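Side-chain contacts in acetyltransferase PA1377 (Pseudomonas aeruginosa, PDB 2VI7), which is a putative GNAT-family N-acetyltransferase, probably transferring an acetyl group from acetyl-CoA to an amine: residues R9-R12 / R16-E19; G20-Y25 / E43-R48; V30-L35 / V154-F159; L61-L64 / V69-S72; L120-L125 / E144-M149. All coordinates share one frame; numbering follows the deposited sequence. Where two conformers were deposited one is given.

Contact 1: residues R9-R12 / R16-E19; sequences RLER and RHVE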
# COMPACT_ATOMS: atom_id res chain seq x y z
N ARG A 9 11.42 -18.34 -21.08
CA ARG A 9 11.70 -19.08 -19.85
C ARG A 9 11.40 -18.20 -18.66
O ARG A 9 11.83 -17.05 -18.62
CB ARG A 9 13.18 -19.46 -19.76
CG ARG A 9 13.53 -20.89 -20.11
CD ARG A 9 14.94 -21.21 -19.61
NE ARG A 9 15.60 -22.31 -20.32
CZ ARG A 9 15.32 -23.61 -20.19
NH1 ARG A 9 14.35 -24.00 -19.37
NH2 ARG A 9 16.04 -24.52 -20.84
N LEU A 10 10.68 -18.73 -17.68
CA LEU A 10 10.37 -17.98 -16.47
C LEU A 10 11.30 -18.50 -15.39
O LEU A 10 11.50 -19.71 -15.27
CB LEU A 10 8.91 -18.18 -16.05
CG LEU A 10 7.87 -17.56 -16.98
CD1 LEU A 10 6.48 -17.81 -16.42
CD2 LEU A 10 8.12 -16.07 -17.11
N GLU A 11 11.87 -17.59 -14.62
CA GLU A 11 12.77 -17.99 -13.56
C GLU A 11 12.70 -17.04 -12.40
O GLU A 11 12.33 -15.88 -12.56
CB GLU A 11 14.21 -18.06 -14.11
CG GLU A 11 14.49 -19.35 -14.88
CD GLU A 11 15.90 -19.39 -15.46
OE1 GLU A 11 16.81 -18.79 -14.83
OE2 GLU A 11 16.08 -20.03 -16.53
N ARG A 12 13.03 -17.55 -11.22
CA ARG A 12 13.03 -16.74 -10.01
C ARG A 12 14.15 -15.70 -10.09
O ARG A 12 15.31 -16.01 -10.38
CB ARG A 12 13.22 -17.64 -8.78
CG ARG A 12 13.27 -16.92 -7.44
CD ARG A 12 11.93 -16.30 -7.07
NE ARG A 12 11.97 -15.67 -5.76
CZ ARG A 12 11.66 -16.27 -4.61
NH1 ARG A 12 11.27 -17.54 -4.61
NH2 ARG A 12 11.74 -15.61 -3.46
N ARG A 16 21.98 -13.46 -10.51
CA ARG A 16 22.38 -13.72 -11.89
C ARG A 16 21.65 -12.81 -12.86
O ARG A 16 22.17 -12.48 -13.92
CB ARG A 16 22.06 -15.16 -12.27
CG ARG A 16 21.98 -16.16 -11.11
CD ARG A 16 21.05 -17.30 -11.46
NE ARG A 16 20.84 -17.35 -12.91
CZ ARG A 16 20.03 -18.19 -13.53
NH1 ARG A 16 19.32 -19.08 -12.85
NH2 ARG A 16 19.91 -18.13 -14.85
N HIS A 17 20.43 -12.41 -12.50
CA HIS A 17 19.58 -11.55 -13.35
C HIS A 17 19.63 -10.03 -13.15
O HIS A 17 19.18 -9.29 -14.03
CB HIS A 17 18.11 -11.98 -13.21
CG HIS A 17 17.84 -13.42 -13.52
ND1 HIS A 17 17.53 -14.35 -12.55
CD2 HIS A 17 17.81 -14.09 -14.70
CE1 HIS A 17 17.31 -15.52 -13.11
NE2 HIS A 17 17.48 -15.39 -14.41
N VAL A 18 20.16 -9.57 -12.02
CA VAL A 18 20.23 -8.12 -11.73
C VAL A 18 20.65 -7.23 -12.89
O VAL A 18 20.16 -6.10 -13.02
CB VAL A 18 21.18 -7.81 -10.56
CG1 VAL A 18 20.87 -6.42 -9.99
CG2 VAL A 18 21.03 -8.85 -9.48
N GLU A 19 21.57 -7.70 -13.73
CA GLU A 19 22.02 -6.89 -14.85
C GLU A 19 20.93 -6.75 -15.91
O GLU A 19 20.65 -5.65 -16.39
CB GLU A 19 23.29 -7.48 -15.47
CG GLU A 19 24.15 -6.44 -16.18
CD GLU A 19 25.38 -7.04 -16.87
OE1 GLU A 19 26.11 -7.82 -16.21
OE2 GLU A 19 25.60 -6.72 -18.07
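Glu11 OE1 is the atom on which this contact turns, because both Arg16 and His17 direct their side chains at it. The setting is the start of the GNAT fold, where the edge strand 8-12 gives way through a short turn to the first helix, 18-25. Toward His17 the oxygen lies at the rim of the imidazole, near the ring plane, with NE2 3.5 Å from OE1. Toward Arg16 it meets two terminal nitrogens, NH1 and NH2, each about 3.2 Å from OE1. The salt bridge is real in charge but poor in shape: both bonds are weak and bent, with N-H...O angles near 120°, and the carboxylate and guanidinium planes are 50° apart. Arg16 was also deposited in two conformers, so this grip is best taken as partial, as befits a long, mobile side chain at an exposed edge. In the conformer described here one face of the guanidinium is turned to the imidazole, with His17 CE1 over its centre.

Glu11 reaches out because its chain runs extended beyond CG (chi2 178°), carrying the carboxylate clear of the strand. The imidazole is buried: it packs on Leu64 of strand 58-65, and its ND1 accepts a weak bond from Ser14 N within the turn. Glutamate suits the strand position because it has the reach and the negative charge to meet Arg16 beyond the strand. Beyond Glu11, the backbone carbonyl of the next residue also approaches the ring, with Arg12 O 3.4 Å from His17 CE1.

Contact 2: residues G20-Y25 / E43-R48; sequences GLTALY and EQRRKR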
# COMPACT_ATOMS: atom_id res chain seq x y z
N GLY A 20 20.31 -7.88 -16.26
CA GLY A 20 19.25 -7.87 -17.26
C GLY A 20 17.99 -7.16 -16.79
O GLY A 20 17.32 -6.49 -17.58
N LEU A 21 17.65 -7.32 -15.52
CA LEU A 21 16.46 -6.69 -14.96
C LEU A 21 16.62 -5.16 -14.95
O LEU A 21 15.68 -4.42 -15.23
CB LEU A 21 16.19 -7.19 -13.54
CG LEU A 21 14.95 -6.52 -12.94
CD1 LEU A 21 13.72 -7.03 -13.67
CD2 LEU A 21 14.86 -6.82 -11.47
N THR A 22 17.83 -4.72 -14.60
CA THR A 22 18.15 -3.30 -14.55
C THR A 22 17.99 -2.69 -15.94
O THR A 22 17.45 -1.59 -16.08
CB THR A 22 19.59 -3.11 -14.08
OG1 THR A 22 19.72 -3.63 -12.76
CG2 THR A 22 19.93 -1.66 -14.03
N ALA A 23 18.46 -3.40 -16.95
CA ALA A 23 18.35 -2.94 -18.33
C ALA A 23 16.88 -2.84 -18.72
O ALA A 23 16.48 -1.92 -19.44
CB ALA A 23 19.06 -3.91 -19.26
N LEU A 24 16.08 -3.79 -18.25
CA LEU A 24 14.65 -3.81 -18.55
C LEU A 24 13.99 -2.49 -18.17
O LEU A 24 13.30 -1.86 -18.97
CB LEU A 24 13.95 -4.96 -17.80
CG LEU A 24 12.43 -5.01 -17.94
CD1 LEU A 24 12.06 -5.37 -19.38
CD2 LEU A 24 11.85 -6.03 -16.95
N TYR A 25 14.21 -2.07 -16.93
CA TYR A 25 13.64 -0.84 -16.41
C TYR A 25 14.29 0.42 -16.96
O TYR A 25 13.73 1.51 -16.83
CB TYR A 25 13.70 -0.87 -14.89
CG TYR A 25 12.79 -1.92 -14.28
CD1 TYR A 25 13.15 -2.59 -13.11
CD2 TYR A 25 11.57 -2.23 -14.88
CE1 TYR A 25 12.30 -3.56 -12.55
CE2 TYR A 25 10.72 -3.18 -14.33
CZ TYR A 25 11.09 -3.85 -13.17
OH TYR A 25 10.24 -4.78 -12.61
N GLU A 43 24.12 -1.82 -8.95
CA GLU A 43 24.58 -1.58 -7.59
C GLU A 43 23.56 -1.68 -6.46
O GLU A 43 23.66 -2.56 -5.62
N GLN A 44 22.58 -0.77 -6.43
CA GLN A 44 21.59 -0.78 -5.36
C GLN A 44 20.64 -1.96 -5.36
O GLN A 44 20.12 -2.35 -4.31
CB GLN A 44 20.78 0.53 -5.34
CG GLN A 44 21.17 1.53 -4.24
CD GLN A 44 21.88 2.77 -4.78
N ARG A 45 20.39 -2.54 -6.54
CA ARG A 45 19.50 -3.69 -6.65
C ARG A 45 20.06 -4.89 -5.90
O ARG A 45 19.36 -5.53 -5.11
CB ARG A 45 19.27 -4.06 -8.12
CG ARG A 45 18.43 -3.02 -8.83
CD ARG A 45 17.87 -3.52 -10.16
NE ARG A 45 16.67 -2.75 -10.52
CZ ARG A 45 15.47 -2.92 -9.98
NH1 ARG A 45 15.27 -3.84 -9.04
NH2 ARG A 45 14.46 -2.14 -10.36
N ARG A 46 21.34 -5.17 -6.15
CA ARG A 46 22.03 -6.29 -5.52
C ARG A 46 21.92 -6.21 -3.99
O ARG A 46 21.70 -7.22 -3.32
CB ARG A 46 23.50 -6.25 -5.94
CG ARG A 46 24.16 -7.60 -6.03
CD ARG A 46 25.35 -7.50 -6.96
NE ARG A 46 25.32 -8.55 -7.96
CZ ARG A 46 25.64 -8.37 -9.24
NH1 ARG A 46 26.00 -7.16 -9.66
NH2 ARG A 46 25.59 -9.40 -10.08
N LYS A 47 22.07 -5.00 -3.45
CA LYS A 47 21.96 -4.80 -2.01
C LYS A 47 20.53 -5.12 -1.57
O LYS A 47 20.28 -5.55 -0.42
CB LYS A 47 22.30 -3.35 -1.64
N ARG A 48 19.58 -4.91 -2.49
CA ARG A 48 18.17 -5.16 -2.24
C ARG A 48 17.86 -6.66 -2.29
O ARG A 48 17.25 -7.20 -1.37
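Thr22 OG1 has two neighbours: it is hydrogen-bonded to Val18 O, one turn earlier in its own helix, and it touches the aliphatic arm of Arg45, with CD 3.2 Å from OG1. The two helices, 18-25 and 42-49, belong to the helical region that follows the first strand in the GNAT fold, a region that in relatives helps to shape the acceptor side of the active site. Their local axes pass 10.7 Å apart at 124°, a spacing wide enough for one long side chain to bridge.

Arg45 is that side chain. With CG beside its backbone N (chi1 -70°) and the chain extended from CG to NE, it runs antiparallel to the Thr22 side chain and brings its guanidinium to Leu21 and Tyr25. Leu21 sends CD2 over one face of the guanidinium, 3.9 Å from Arg45 NH1. Tyr25 crosses at about a right angle and offers its rim instead of its face: CD1 is 3.1 Å from Arg45 NH2, with the two planes 41° apart. The charge is therefore not placed over the pi cloud, and this is no cation-pi pair but close edge packing.

Arginine fits here because its methylenes pass beside Thr22, while its flat head can lie among Leu21, Tyr25 and the loop residues Gln36 and Gln40. A glycerol molecule, probably from the crystallisation liquor, lies about 4 Å from the Tyr25 side chain. The cost of the arrangement falls on one nitrogen: Arg45 NE is buried without a polar partner in the model, 3.9 Å from Thr22 OG1.

Contact 3: residues V30-L35 / V154-F159; sequences VARQVL and VRDGRF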
# COMPACT_ATOMS: atom_id res chain seq x y z
N VAL A 30 9.11 0.96 -20.80
CA VAL A 30 8.78 -0.06 -19.82
C VAL A 30 8.59 0.59 -18.45
O VAL A 30 7.57 0.39 -17.79
CB VAL A 30 9.91 -1.12 -19.69
CG1 VAL A 30 9.61 -2.08 -18.54
CG2 VAL A 30 10.06 -1.88 -20.99
N ALA A 31 9.58 1.38 -18.04
CA ALA A 31 9.53 2.06 -16.75
C ALA A 31 8.34 2.99 -16.57
O ALA A 31 7.79 3.09 -15.48
CB ALA A 31 10.83 2.84 -16.53
N ARG A 32 7.90 3.65 -17.64
CA ARG A 32 6.80 4.59 -17.51
C ARG A 32 5.44 3.99 -17.25
O ARG A 32 4.56 4.67 -16.73
CB ARG A 32 6.73 5.52 -18.72
CG ARG A 32 6.29 4.87 -20.00
CD ARG A 32 6.28 5.87 -21.15
NE ARG A 32 5.10 6.74 -21.14
CZ ARG A 32 3.86 6.34 -21.41
NH1 ARG A 32 3.61 5.07 -21.70
NH2 ARG A 32 2.86 7.21 -21.41
N GLN A 33 5.25 2.71 -17.58
CA GLN A 33 3.95 2.07 -17.35
C GLN A 33 3.84 1.39 -15.98
O GLN A 33 2.82 0.75 -15.67
CB GLN A 33 3.64 1.09 -18.48
CG GLN A 33 3.48 1.77 -19.85
CD GLN A 33 2.22 2.66 -19.94
OE1 GLN A 33 1.86 3.37 -19.01
NE2 GLN A 33 1.56 2.62 -21.10
N VAL A 34 4.88 1.54 -15.17
CA VAL A 34 4.92 1.03 -13.80
C VAL A 34 5.34 2.22 -12.93
O VAL A 34 5.04 3.37 -13.27
CB VAL A 34 5.91 -0.19 -13.64
CG1 VAL A 34 5.32 -1.42 -14.32
CG2 VAL A 34 7.26 0.12 -14.26
N LEU A 35 6.02 1.98 -11.81
CA LEU A 35 6.44 3.08 -10.94
C LEU A 35 7.95 3.16 -10.77
O LEU A 35 8.45 3.92 -9.93
CB LEU A 35 5.77 2.97 -9.57
CG LEU A 35 4.28 3.29 -9.46
CD1 LEU A 35 3.72 2.89 -8.10
CD2 LEU A 35 4.09 4.77 -9.71
N VAL A 154 3.21 9.95 -10.92
CA VAL A 154 3.81 10.81 -11.92
C VAL A 154 4.21 9.93 -13.10
O VAL A 154 4.72 8.82 -12.93
CB VAL A 154 5.09 11.53 -11.38
CG1 VAL A 154 5.73 12.39 -12.48
CG2 VAL A 154 4.75 12.39 -10.20
N ARG A 155 3.94 10.42 -14.30
CA ARG A 155 4.31 9.74 -15.54
C ARG A 155 4.39 10.84 -16.61
O ARG A 155 3.47 11.65 -16.76
CB ARG A 155 3.28 8.67 -15.93
CG ARG A 155 3.76 7.76 -17.08
CD ARG A 155 2.63 6.95 -17.73
NE ARG A 155 1.57 7.81 -18.27
CZ ARG A 155 0.44 7.37 -18.81
NH1 ARG A 155 -0.46 8.24 -19.26
NH2 ARG A 155 0.20 6.07 -18.91
N ASP A 156 5.51 10.89 -17.33
CA ASP A 156 5.73 11.91 -18.36
C ASP A 156 5.53 13.34 -17.84
O ASP A 156 4.94 14.18 -18.52
CB ASP A 156 4.81 11.69 -19.56
CG ASP A 156 4.88 10.28 -20.10
OD1 ASP A 156 5.99 9.70 -20.12
OD2 ASP A 156 3.82 9.76 -20.52
N GLY A 157 6.01 13.58 -16.62
CA GLY A 157 5.92 14.89 -16.01
C GLY A 157 4.56 15.38 -15.54
O GLY A 157 4.40 16.56 -15.25
N ARG A 158 3.59 14.48 -15.47
CA ARG A 158 2.26 14.87 -15.03
C ARG A 158 1.64 13.80 -14.15
O ARG A 158 2.06 12.66 -14.17
CB ARG A 158 1.35 15.14 -16.24
CG ARG A 158 1.15 13.94 -17.14
CD ARG A 158 0.20 14.28 -18.28
N PHE A 159 0.64 14.19 -13.37
CA PHE A 159 -0.06 13.25 -12.51
C PHE A 159 -1.10 12.52 -13.33
O PHE A 159 -1.91 13.13 -14.03
CB PHE A 159 -0.70 14.01 -11.35
CG PHE A 159 0.29 14.60 -10.40
CD1 PHE A 159 0.06 15.85 -9.85
CD2 PHE A 159 1.45 13.91 -10.08
CE1 PHE A 159 0.97 16.41 -8.97
CE2 PHE A 159 2.37 14.45 -9.20
CZ PHE A 159 2.13 15.71 -8.65
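The guanidinium groups of Arg32 and Arg155 lie flat on one another, their centres 4.4 Å apart and their planes only 20° from parallel. The overlap is offset: Arg155 CD sits over one face of the Arg32 group, and Arg32 NH2 over one face of the Arg155 group. The like charges are probably offset by carboxylates: Asp156 for Arg32, Asp130 for Arg155. Asp156 lies nearly coplanar with Arg32 and is gripped side-on, one nitrogen to each oxygen: NE points to OD1 at 3.3 Å and NH2 to OD2 at 2.9 Å, each oxygen using its syn lone pair and both bonds fairly straight. At the rim of Arg155, NH2 donates to Gln33 OE1 over 3.2 Å, a looser bond bent to 144°. Arg155 NH1 forms a salt bridge with Asp130, and Tyr128 makes a cation-pi contact with the Arg155 group.

Arg32 reaches Asp156 by bending at chi3 (-79°), which swings the guanidinium across the methylenes of Arg155. The backbone joins in, since Arg32 O approaches Arg155 CD at 3.2 Å. Arginine suits both places because a flat cation can stack by its face while donating in its plane.

Asp156 is presented by a type I' turn from Arg155 to Arg158, in which it and Gly157 have positive phi, a shape that glycine adopts easily. Arg82 of the second subunit bonds to Ala31, Arg32 and Val154 carbonyls, so the cluster also borders the dimer interface. This is a stacked-arginine salt-bridge network, tying the loop after helix 28-31 to the tight beta hairpin that opens the last strand of the GNAT fold.

Contact 4: residues L61-L64 / V69-S72; sequences LVAL and VIGS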
# COMPACT_ATOMS: atom_id res chain seq x y z
N LEU A 61 9.51 -12.87 -10.52
CA LEU A 61 9.86 -13.64 -11.70
C LEU A 61 10.40 -12.75 -12.80
O LEU A 61 10.09 -11.56 -12.89
CB LEU A 61 8.63 -14.38 -12.25
CG LEU A 61 8.00 -15.50 -11.43
CD1 LEU A 61 6.77 -16.00 -12.17
CD2 LEU A 61 9.00 -16.63 -11.21
N VAL A 62 11.24 -13.35 -13.64
CA VAL A 62 11.81 -12.65 -14.78
C VAL A 62 11.52 -13.54 -15.96
O VAL A 62 11.63 -14.76 -15.85
CB VAL A 62 13.33 -12.47 -14.64
CG1 VAL A 62 13.62 -11.32 -13.71
CG2 VAL A 62 13.97 -13.75 -14.12
N ALA A 63 11.12 -12.94 -17.07
CA ALA A 63 10.84 -13.69 -18.28
C ALA A 63 12.11 -13.57 -19.10
O ALA A 63 12.62 -12.47 -19.30
CB ALA A 63 9.68 -13.06 -19.02
N LEU A 64 12.62 -14.70 -19.57
CA LEU A 64 13.85 -14.74 -20.35
C LEU A 64 13.70 -15.31 -21.76
O LEU A 64 12.92 -16.23 -22.00
CB LEU A 64 14.90 -15.58 -19.61
CG LEU A 64 15.24 -15.22 -18.17
CD1 LEU A 64 16.00 -16.35 -17.54
CD2 LEU A 64 16.06 -13.96 -18.15
N VAL A 69 16.67 -10.60 -20.17
CA VAL A 69 15.47 -10.31 -19.39
C VAL A 69 14.54 -9.43 -20.21
O VAL A 69 14.83 -8.24 -20.41
CB VAL A 69 15.82 -9.58 -18.07
CG1 VAL A 69 14.55 -9.08 -17.40
CG2 VAL A 69 16.57 -10.52 -17.14
N ILE A 70 13.44 -10.00 -20.68
CA ILE A 70 12.48 -9.26 -21.50
C ILE A 70 11.20 -8.93 -20.74
O ILE A 70 10.27 -8.34 -21.30
CB ILE A 70 12.09 -10.05 -22.76
CG1 ILE A 70 11.47 -11.39 -22.36
CG2 ILE A 70 13.32 -10.27 -23.63
CD1 ILE A 70 10.96 -12.22 -23.52
N GLY A 71 11.16 -9.30 -19.47
CA GLY A 71 9.97 -9.03 -18.68
C GLY A 71 10.09 -9.42 -17.23
O GLY A 71 10.95 -10.21 -16.85
N SER A 72 9.21 -8.88 -16.40
CA SER A 72 9.25 -9.18 -14.99
C SER A 72 7.93 -8.86 -14.31
O SER A 72 7.14 -8.06 -14.81
CB SER A 72 10.37 -8.38 -14.34
OG SER A 72 10.47 -8.70 -12.97
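Strands 58-65 and 68-77 run antiparallel as the hairpin near the start of the GNAT sheet, but their regular register is interrupted by one extra residue, Ile70 and Gly71 both facing Ala63 in a classic beta bulge. Ala63 donates to Gly71 O in a nearly straight bond of 2.7 Å from N to O. Its own carbonyl is taken mainly by Ile70, whose N lies 2.9 Å from Ala63 O, while Gly71 N makes a long, weak approach to the same oxygen.

Small residues suit the Ala63-Gly71 pair. Gly71 has no side chain, which lets Ala63 CB lie 4.1 Å from Gly71 CA. Ile70 is turned aside by the bulge, and its CG1 sits 3.4 Å from Ala63 O. Ala63 and Ile70 both pack against Val102 of helix 102-117.

On the other face of the sheet, Val62, Leu64, Val69 and Ser72 line up. The branch Leu64 CD2 meets Val69 CG2 at 3.6 Å, an apolar pair next to the hairpin turn; Val69 and Ser72 also lie against Leu24 of helix 18-25. Ser72 suits its buried place because its hydroxyl finds a backbone acceptor in the neighbouring strand. Its OG stands opposite the backbone nitrogen across the CA-CB bond (chi1 -178°), a setting that aims it across the strands. There it donates to Leu61, with OG 2.9 Å from O and a C=O...OG angle of 158°.

Contact 5: residues L120-L125 / E144-M149; sequences LRRVEL and ETEGEM. With SO4 (sulfate ion), chain E.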
# COMPACT_ATOMS: atom_id res chain seq x y z
N LEU A 120 -4.22 -17.80 -1.96
CA LEU A 120 -4.65 -16.44 -1.66
C LEU A 120 -6.09 -16.25 -2.14
O LEU A 120 -6.49 -16.81 -3.16
CB LEU A 120 -3.75 -15.41 -2.37
CG LEU A 120 -2.30 -15.32 -1.90
CD1 LEU A 120 -1.58 -14.28 -2.73
CD2 LEU A 120 -2.27 -14.97 -0.41
N ARG A 121 -6.85 -15.46 -1.39
CA ARG A 121 -8.24 -15.19 -1.73
C ARG A 121 -8.37 -13.92 -2.57
O ARG A 121 -9.34 -13.74 -3.29
CB ARG A 121 -9.07 -15.02 -0.45
CG ARG A 121 -10.55 -14.74 -0.66
CD ARG A 121 -11.15 -14.27 0.65
NE ARG A 121 -12.60 -14.09 0.63
CZ ARG A 121 -13.48 -15.07 0.77
NH1 ARG A 121 -13.07 -16.32 0.93
NH2 ARG A 121 -14.79 -14.80 0.79
N ARG A 122 -7.38 -13.04 -2.48
CA ARG A 122 -7.44 -11.77 -3.17
C ARG A 122 -6.09 -11.33 -3.70
O ARG A 122 -5.09 -11.39 -3.00
CB ARG A 122 -7.96 -10.73 -2.17
CG ARG A 122 -8.07 -9.31 -2.66
CD ARG A 122 -8.43 -8.40 -1.50
NE ARG A 122 -8.25 -7.00 -1.87
CZ ARG A 122 -9.12 -6.30 -2.59
NH1 ARG A 122 -10.25 -6.86 -3.00
NH2 ARG A 122 -8.85 -5.05 -2.94
N VAL A 123 -6.05 -10.90 -4.96
CA VAL A 123 -4.82 -10.41 -5.56
C VAL A 123 -5.15 -9.01 -6.05
O VAL A 123 -6.16 -8.80 -6.72
CB VAL A 123 -4.35 -11.29 -6.73
CG1 VAL A 123 -3.02 -10.77 -7.27
CG2 VAL A 123 -4.19 -12.72 -6.27
N GLU A 124 -4.28 -8.06 -5.70
CA GLU A 124 -4.49 -6.65 -6.03
C GLU A 124 -3.44 -6.05 -6.96
O GLU A 124 -2.28 -6.46 -6.97
CB GLU A 124 -4.51 -5.86 -4.73
CG GLU A 124 -5.22 -6.60 -3.60
CD GLU A 124 -4.88 -6.05 -2.23
OE1 GLU A 124 -3.71 -5.66 -2.02
OE2 GLU A 124 -5.77 -6.03 -1.35
N LEU A 125 -3.87 -5.07 -7.75
CA LEU A 125 -2.97 -4.39 -8.68
C LEU A 125 -3.52 -3.02 -9.02
O LEU A 125 -4.67 -2.71 -8.72
CB LEU A 125 -2.80 -5.21 -9.97
CG LEU A 125 -3.96 -5.33 -10.97
CD1 LEU A 125 -4.21 -4.01 -11.67
CD2 LEU A 125 -3.61 -6.39 -12.00
N GLU A 144 -11.05 -7.29 -11.73
CA GLU A 144 -12.13 -6.37 -11.98
C GLU A 144 -11.73 -5.05 -11.37
O GLU A 144 -11.03 -5.02 -10.36
CB GLU A 144 -13.40 -6.86 -11.32
CG GLU A 144 -13.98 -8.12 -11.91
CD GLU A 144 -15.25 -8.55 -11.18
OE1 GLU A 144 -16.26 -7.81 -11.24
OE2 GLU A 144 -15.22 -9.61 -10.53
N THR A 145 -12.19 -3.96 -11.97
CA THR A 145 -11.90 -2.63 -11.48
C THR A 145 -12.68 -2.38 -10.20
O THR A 145 -13.90 -2.58 -10.15
CB THR A 145 -12.28 -1.55 -12.51
OG1 THR A 145 -11.48 -1.71 -13.69
CG2 THR A 145 -12.07 -0.15 -11.93
N GLU A 146 -11.97 -1.95 -9.16
CA GLU A 146 -12.59 -1.67 -7.87
C GLU A 146 -12.62 -0.18 -7.59
O GLU A 146 -13.38 0.27 -6.73
CB GLU A 146 -11.83 -2.39 -6.76
CG GLU A 146 -12.18 -3.86 -6.65
CD GLU A 146 -11.61 -4.49 -5.39
OE1 GLU A 146 -12.17 -5.52 -4.94
OE2 GLU A 146 -10.61 -3.97 -4.86
N GLY A 147 -11.81 0.58 -8.30
CA GLY A 147 -11.79 2.00 -8.08
C GLY A 147 -10.87 2.72 -9.03
O GLY A 147 -10.07 2.09 -9.72
N GLU A 148 -11.00 4.04 -9.08
CA GLU A 148 -10.19 4.89 -9.94
C GLU A 148 -9.54 5.94 -9.03
O GLU A 148 -10.23 6.72 -8.37
CB GLU A 148 -11.06 5.57 -10.99
CG GLU A 148 -10.28 6.44 -11.96
CD GLU A 148 -11.08 6.82 -13.19
OE1 GLU A 148 -10.51 7.48 -14.09
OE2 GLU A 148 -12.28 6.46 -13.25
N MET A 149 -8.21 5.94 -9.01
CA MET A 149 -7.46 6.85 -8.16
C MET A 149 -6.80 7.99 -8.93
O MET A 149 -5.88 7.78 -9.73
CB MET A 149 -6.43 6.02 -7.39
CG MET A 149 -7.03 4.69 -6.97
SD MET A 149 -6.25 3.94 -5.56
CE MET A 149 -5.14 2.82 -6.36
S SO4 E . -14.10 -4.10 -15.10
O1 SO4 E . -12.67 -3.78 -15.19
O2 SO4 E . -14.46 -4.47 -13.72
O3 SO4 E . -14.91 -2.93 -15.52
O4 SO4 E . -14.34 -5.25 -15.99
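Arg122 and Glu146 close on each other end-on in the firm part of this contact. Arg122 NH1 lies 3.0 Å from Glu146 OE1, and NH2 lies 2.8 Å from OE2; both hydrogen bonds are nearly straight, and the two flat groups are 23° from coplanar. A third bond fixes the rotation of the guanidinium: NE donates to Glu124 OE2 at 2.7 Å, within the same strand and on that oxygen's anti lone pair. Arginine suits the spot because three of its in-plane N-H groups here meet carboxylate oxygens. Its chain, extended from CG to NE (chi1 178°), carries the head group far enough to meet Glu146, which stretches from the opposite direction.

The reach is needed because strand 158-168 lies between strands 122-128 and 144-152 in the GNAT sheet. Both side chains rest on its Ala166, small enough to let them pass over. Glu146 also belongs to a classic beta bulge with Gly147, and its OE1 accepts a bond from Arg150 N of the second subunit, while Glu124 OE2 has a further partner in Arg83. The shared charges probably favour ionised carboxylates.

The other side is looser. Glu144 and Thr145 are exposed and take no part in the salt bridge; a sulfate, probably from the crystallisation liquor, sits here instead. It is also bonded to Arg139 NE, and Thr145 holds it with N 2.9 Å from sulfate O2 and OG1 2.8 Å from O1.

In the fold
Contact 4 is the buried sheet pairing, made of backbone bonds and apolar side chains; contact 1 adjoins it, since strands 8-12 and 58-65 are neighbours. Contacts 1 and 2 share helix 18-25 and touch through Val18 and Arg45, yet one is a partly exposed charged turn and the other a buried helix pair in which Arg45 reaches across. Contacts 3 and 5 are farther along the sheet, about 20 Å apart between centres, both reaching strand 158-168 or its neighbours and both touching the second subunit. There charge dominates: stacked arginines in contact 3, an end-on salt bridge in contact 5. Contact 5 lies on the opposite side of the chain's centre from contacts 1, 2 and 4.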